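Local coordinates for protein coronin (Toxoplasma gondii, PDB 4OZU) that probably binds actin filaments as part of a longer coiled-coil protein of which this is the WD40 domain, and contributes to parasite invasion and egress, at residues Ala211-Trp223 with Val234-Ala248. Sequence-based numbering, arbitrary orientation. Where two conformers were deposited one is given.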
loop_
_atom_site.group_PDB
_atom_site.type_symbol
_atom_site.label_atom_id
_atom_site.label_comp_id
_atom_site.label_asym_id
_atom_site.label_seq_id
_atom_site.Cartn_x
_atom_site.Cartn_y
_atom_site.Cartn_z
ATOM N N ALA A 211 -22.540 -4.548 -0.128
ATOM C CA ALA A 211 -22.022 -5.849 -0.518
ATOM C C ALA A 211 -21.249 -5.664 -1.817
ATOM O O ALA A 211 -21.844 -5.333 -2.840
ATOM C CB ALA A 211 -23.157 -6.849 -0.688
ATOM N N CYS A 212 -19.932 -5.854 -1.787
ATOM C CA CYS A 212 -19.118 -5.487 -2.945
ATOM C C CYS A 212 -18.869 -6.644 -3.911
ATOM O O CYS A 212 -18.773 -6.411 -5.115
ATOM C CB CYS A 212 -17.786 -4.882 -2.491
ATOM S SG CYS A 212 -16.745 -5.938 -1.466
ATOM N N HIS A 213 -18.773 -7.875 -3.398
ATOM C CA HIS A 213 -18.640 -9.060 -4.243
ATOM C C HIS A 213 -19.335 -10.255 -3.592
ATOM O O HIS A 213 -19.418 -10.332 -2.370
ATOM C CB HIS A 213 -17.162 -9.351 -4.517
ATOM C CG HIS A 213 -16.459 -8.226 -5.210
ATOM N ND1 HIS A 213 -16.501 -8.056 -6.578
ATOM C CD2 HIS A 213 -15.718 -7.203 -4.726
ATOM C CE1 HIS A 213 -15.813 -6.976 -6.906
ATOM N NE2 HIS A 213 -15.324 -6.442 -5.799
ATOM N N ASP A 214 -19.849 -11.169 -4.411
ATOM C CA ASP A 214 -20.787 -12.185 -3.927
ATOM C C ASP A 214 -20.135 -13.532 -3.642
ATOM O O ASP A 214 -20.747 -14.394 -3.003
ATOM C CB ASP A 214 -21.923 -12.375 -4.936
ATOM C CG ASP A 214 -22.766 -11.124 -5.106
ATOM O OD1 ASP A 214 -22.823 -10.309 -4.160
ATOM O OD2 ASP A 214 -23.367 -10.952 -6.187
ATOM N N GLY A 215 -18.908 -13.722 -4.113
ATOM C CA GLY A 215 -18.157 -14.936 -3.828
ATOM C C GLY A 215 -17.714 -14.976 -2.377
ATOM O O GLY A 215 -17.951 -14.030 -1.630
ATOM N N SER A 216 -17.062 -16.064 -1.976
ATOM C CA SER A 216 -16.725 -16.280 -0.569
ATOM C C SER A 216 -15.349 -15.744 -0.180
ATOM O O SER A 216 -15.167 -15.252 0.933
ATOM C CB SER A 216 -16.792 -17.775 -0.238
ATOM O OG SER A 216 -18.094 -18.284 -0.457
ATOM N N LYS A 217 -14.382 -15.839 -1.088
ATOM C CA LYS A 217 -13.007 -15.482 -0.755
ATOM C C LYS A 217 -12.838 -13.972 -0.570
ATOM O O LYS A 217 -13.781 -13.203 -0.750
ATOM C CB LYS A 217 -12.050 -16.007 -1.825
ATOM C CG LYS A 217 -11.902 -17.533 -1.799
ATOM C CD LYS A 217 -10.705 -18.000 -2.616
ATOM C CE LYS A 217 -11.131 -18.774 -3.852
ATOM N NZ LYS A 217 -9.972 -19.423 -4.526
ATOM N N ALA A 218 -11.627 -13.563 -0.206
ATOM C CA ALA A 218 -11.395 -12.231 0.344
ATOM C C ALA A 218 -11.461 -11.097 -0.673
ATOM O O ALA A 218 -10.824 -11.156 -1.733
ATOM C CB ALA A 218 -10.039 -12.196 1.041
ATOM N N CYS A 219 -12.234 -10.067 -0.322
ATOM C CA CYS A 219 -12.271 -8.810 -1.064
ATOM C C CYS A 219 -11.196 -7.862 -0.543
ATOM O O CYS A 219 -10.856 -7.896 0.641
ATOM C CB CYS A 219 -13.646 -8.148 -0.942
ATOM S SG CYS A 219 -15.017 -9.197 -1.439
ATOM N N LYS A 220 -10.653 -7.031 -1.430
ATOM C CA LYS A 220 -9.623 -6.070 -1.051
ATOM C C LYS A 220 -9.988 -4.741 -1.680
ATOM O O LYS A 220 -10.594 -4.719 -2.743
ATOM C CB LYS A 220 -8.238 -6.526 -1.529
ATOM C CG LYS A 220 -7.789 -7.884 -1.012
ATOM C CD LYS A 220 -7.264 -7.802 0.413
ATOM C CE LYS A 220 -6.884 -9.177 0.936
ATOM N NZ LYS A 220 -6.288 -9.144 2.308
ATOM N N CYS A 221 -9.624 -3.636 -1.041
ATOM C CA CYS A 221 -9.941 -2.332 -1.601
ATOM C C CYS A 221 -8.756 -1.384 -1.582
ATOM O O CYS A 221 -7.755 -1.618 -0.914
ATOM C CB CYS A 221 -11.112 -1.686 -0.855
ATOM S SG CYS A 221 -10.693 -1.004 0.786
ATOM N N THR A 222 -8.885 -0.328 -2.371
ATOM C CA THR A 222 -8.035 0.839 -2.255
ATOM C C THR A 222 -8.806 2.024 -2.833
ATOM O O THR A 222 -9.776 1.838 -3.567
ATOM C CB THR A 222 -6.696 0.651 -2.974
ATOM O OG1 THR A 222 -5.777 1.666 -2.549
ATOM C CG2 THR A 222 -6.875 0.704 -4.475
ATOM N N TRP A 223 -8.383 3.237 -2.504
ATOM C CA TRP A 223 -9.031 4.423 -3.034
ATOM C C TRP A 223 -8.468 4.765 -4.402
ATOM O O TRP A 223 -7.294 4.517 -4.669
ATOM C CB TRP A 223 -8.851 5.600 -2.081
ATOM C CG TRP A 223 -9.678 5.473 -0.866
ATOM C CD1 TRP A 223 -9.393 4.736 0.238
ATOM C CD2 TRP A 223 -10.941 6.105 -0.620
ATOM N NE1 TRP A 223 -10.400 4.866 1.169
ATOM C CE2 TRP A 223 -11.364 5.700 0.663
ATOM C CE3 TRP A 223 -11.753 6.973 -1.354
ATOM C CZ2 TRP A 223 -12.558 6.133 1.227
ATOM C CZ3 TRP A 223 -12.945 7.400 -0.788
ATOM C CH2 TRP A 223 -13.334 6.978 0.488
ATOM N N VAL A 234 -13.776 4.500 -4.873
ATOM C CA VAL A 234 -13.067 3.384 -4.258
ATOM C C VAL A 234 -13.075 2.215 -5.227
ATOM O O VAL A 234 -14.034 2.039 -5.974
ATOM C CB VAL A 234 -13.720 2.951 -2.924
ATOM C CG1 VAL A 234 -13.058 1.682 -2.372
ATOM C CG2 VAL A 234 -13.632 4.062 -1.914
ATOM N N PHE A 235 -12.000 1.433 -5.206
ATOM C CA PHE A 235 -11.826 0.278 -6.092
ATOM C C PHE A 235 -11.781 -0.998 -5.268
ATOM O O PHE A 235 -11.078 -1.034 -4.268
ATOM C CB PHE A 235 -10.529 0.412 -6.887
ATOM C CG PHE A 235 -10.266 -0.730 -7.841
ATOM C CD1 PHE A 235 -10.889 -0.774 -9.077
ATOM C CD2 PHE A 235 -9.373 -1.740 -7.509
ATOM C CE1 PHE A 235 -10.635 -1.807 -9.961
ATOM C CE2 PHE A 235 -9.123 -2.776 -8.386
ATOM C CZ PHE A 235 -9.752 -2.806 -9.616
ATOM N N THR A 236 -12.513 -2.036 -5.675
ATOM C CA THR A 236 -12.430 -3.326 -4.992
ATOM C C THR A 236 -12.097 -4.450 -5.946
ATOM O O THR A 236 -12.431 -4.392 -7.131
ATOM C CB THR A 236 -13.747 -3.710 -4.265
ATOM O OG1 THR A 236 -14.820 -3.774 -5.213
ATOM C CG2 THR A 236 -14.084 -2.713 -3.179
ATOM N N THR A 237 -11.413 -5.457 -5.405
ATOM C CA THR A 237 -11.267 -6.758 -6.041
ATOM C C THR A 237 -11.988 -7.771 -5.187
ATOM O O THR A 237 -12.134 -7.581 -3.983
ATOM C CB THR A 237 -9.805 -7.203 -6.169
ATOM O OG1 THR A 237 -9.268 -7.421 -4.857
ATOM C CG2 THR A 237 -8.976 -6.164 -6.899
ATOM N N GLY A 238 -12.407 -8.862 -5.797
ATOM C CA GLY A 238 -13.085 -9.900 -5.061
ATOM C C GLY A 238 -13.452 -11.035 -5.977
ATOM O O GLY A 238 -12.864 -11.202 -7.049
ATOM N N PHE A 239 -14.430 -11.818 -5.549
ATOM C CA PHE A 239 -14.820 -13.007 -6.281
ATOM C C PHE A 239 -16.314 -12.986 -6.572
ATOM O O PHE A 239 -17.119 -12.555 -5.739
ATOM C CB PHE A 239 -14.432 -14.254 -5.491
ATOM C CG PHE A 239 -12.946 -14.415 -5.312
ATOM C CD1 PHE A 239 -12.256 -13.634 -4.399
ATOM C CD2 PHE A 239 -12.239 -15.338 -6.067
ATOM C CE1 PHE A 239 -10.885 -13.773 -4.237
ATOM C CE2 PHE A 239 -10.869 -15.488 -5.904
ATOM C CZ PHE A 239 -10.192 -14.704 -4.990
ATOM N N GLY A 240 -16.678 -13.429 -7.769
ATOM C CA GLY A 240 -18.074 -13.546 -8.146
ATOM C C GLY A 240 -18.696 -14.802 -7.569
ATOM O O GLY A 240 -18.019 -15.592 -6.900
ATOM N N LYS A 241 -19.983 -14.996 -7.844
ATOM C CA LYS A 241 -20.727 -16.139 -7.323
ATOM C C LYS A 241 -20.115 -17.461 -7.778
ATOM O O LYS A 241 -20.256 -18.482 -7.106
ATOM C CB LYS A 241 -22.193 -16.065 -7.766
ATOM C CG LYS A 241 -23.194 -16.444 -6.685
ATOM C CD LYS A 241 -24.382 -15.488 -6.656
ATOM C CE LYS A 241 -25.264 -15.638 -7.887
ATOM N NZ LYS A 241 -26.395 -14.667 -7.883
ATOM N N MET A 242 -19.437 -17.433 -8.921
ATOM C CA MET A 242 -18.787 -18.621 -9.462
ATOM C C MET A 242 -17.298 -18.638 -9.120
ATOM O O MET A 242 -16.523 -19.382 -9.720
ATOM C CB MET A 242 -18.994 -18.683 -10.974
ATOM C CG MET A 242 -20.465 -18.804 -11.360
ATOM S SD MET A 242 -20.739 -19.130 -13.110
ATOM C CE MET A 242 -20.030 -17.662 -13.849
ATOM N N GLN A 243 -16.922 -17.815 -8.144
ATOM C CA GLN A 243 -15.548 -17.731 -7.641
ATOM C C GLN A 243 -14.537 -17.254 -8.684
ATOM O O GLN A 243 -13.337 -17.488 -8.539
ATOM C CB GLN A 243 -15.106 -19.088 -7.080
ATOM C CG GLN A 243 -15.931 -19.550 -5.889
ATOM C CD GLN A 243 -15.647 -18.743 -4.633
ATOM O OE1 GLN A 243 -14.866 -17.792 -4.653
ATOM N NE2 GLN A 243 -16.280 -19.124 -3.531
ATOM N N GLU A 244 -15.011 -16.570 -9.721
ATOM C CA GLU A 244 -14.108 -15.912 -10.660
ATOM C C GLU A 244 -13.607 -14.612 -10.037
ATOM O O GLU A 244 -14.307 -14.008 -9.230
ATOM C CB GLU A 244 -14.794 -15.642 -12.005
ATOM C CG GLU A 244 -15.838 -14.518 -12.023
ATOM C CD GLU A 244 -17.231 -14.993 -11.643
ATOM O OE1 GLU A 244 -17.362 -15.771 -10.673
ATOM O OE2 GLU A 244 -18.201 -14.589 -12.325
ATOM N N ARG A 245 -12.406 -14.177 -10.404
ATOM C CA ARG A 245 -11.876 -12.924 -9.869
ATOM C C ARG A 245 -12.418 -11.747 -10.671
ATOM O O ARG A 245 -12.456 -11.777 -11.901
ATOM C CB ARG A 245 -10.341 -12.928 -9.867
ATOM C CG ARG A 245 -9.763 -14.078 -9.039
ATOM C CD ARG A 245 -8.310 -13.871 -8.626
ATOM N NE ARG A 245 -7.394 -13.879 -9.759
ATOM C CZ ARG A 245 -6.073 -13.971 -9.649
ATOM N NH1 ARG A 245 -5.508 -14.070 -8.450
ATOM N NH2 ARG A 245 -5.315 -13.978 -10.738
ATOM N N GLU A 246 -12.858 -10.720 -9.956
ATOM C CA GLU A 246 -13.505 -9.577 -10.575
ATOM C C GLU A 246 -13.182 -8.299 -9.820
ATOM O O GLU A 246 -12.550 -8.328 -8.767
ATOM C CB GLU A 246 -15.016 -9.788 -10.624
ATOM C CG GLU A 246 -15.620 -10.066 -9.264
ATOM C CD GLU A 246 -17.114 -10.296 -9.323
ATOM O OE1 GLU A 246 -17.582 -10.926 -10.294
ATOM O OE2 GLU A 246 -17.820 -9.832 -8.403
ATOM N N MET A 247 -13.636 -7.173 -10.350
ATOM C CA MET A 247 -13.346 -5.886 -9.743
ATOM C C MET A 247 -14.509 -4.933 -9.923
ATOM O O MET A 247 -15.371 -5.142 -10.779
ATOM C CB MET A 247 -12.089 -5.276 -10.352
ATOM C CG MET A 247 -12.192 -5.082 -11.846
ATOM S SD MET A 247 -10.645 -4.542 -12.593
ATOM C CE MET A 247 -11.055 -4.671 -14.332
ATOM N N ALA A 248 -14.516 -3.882 -9.116
ATOM C CA ALA A 248 -15.568 -2.885 -9.174
ATOM C C ALA A 248 -15.045 -1.519 -8.775
ATOM O O ALA A 248 -14.125 -1.405 -7.964
ATOM C CB ALA A 248 -16.728 -3.282 -8.285
HETATM O O HOH W 1 -20.018 -10.519 -7.232
HETATM O O HOH W 2 -23.917 -12.309 -8.436
HETATM O O HOH W 3 -15.089 -11.788 -2.902
HETATM O O HOH W 4 -11.307 -18.959 -7.131
HETATM O O HOH W 5 -9.520 -10.066 -4.103
#
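Glu-246 OE2 is gripped by three groups: ND1 of His-213 at 2.9 Å, a water that donates to it while accepting from Asp-214 N, and His-261 of the next strand. The His-213 bond is almost straight (178°); the carboxylate oxygen lies in the ring plane and offers its anti lone pair, which fixes the rotation of the imidazole. Across the ring, His-213 NE2 lies 2.8 Å from Thr-236 OG1, a hydrogen bond that either partner could donate, and this hydroxyl also meets the indole N-H of Trp-250. Histidine suits this buried place because its two nitrogens can join a carboxylate and a hydroxyl on adjacent strands. One face of the His-213 ring makes a CH-pi contact with Gly-238, whose CA lies 3.9 Å from the ring centroid; having no side chain, this glycine lets the imidazole lie against its backbone.

Farther out, Gly-215 N bonds to Phe-239 O at 2.7 Å from above the carbonyl plane. Lys-217 lays CB over the face of the Phe-239 ring, 3.7 Å from its centroid, while its ammonium reaches past to Ser-268 and a water. Toward the other end, antiparallel strands 220-223 and 234-239 pair Lys-220 with Thr-237 and Thr-222 with Phe-235 through two backbone hydrogen bonds each. Val-234 points CG2, anti to its carbonyl carbon, onto the six-membered ring of Trp-223, 3.4 Å from the centroid. Histidine before a blade's innermost strand, bonded to Thr-236 and through it to Trp-250, resembles the Asp-His-Ser/Thr-Trp tetrad of WD40 beta-propeller blades, with Glu-246 supplying the carboxylate usually given by the aspartate.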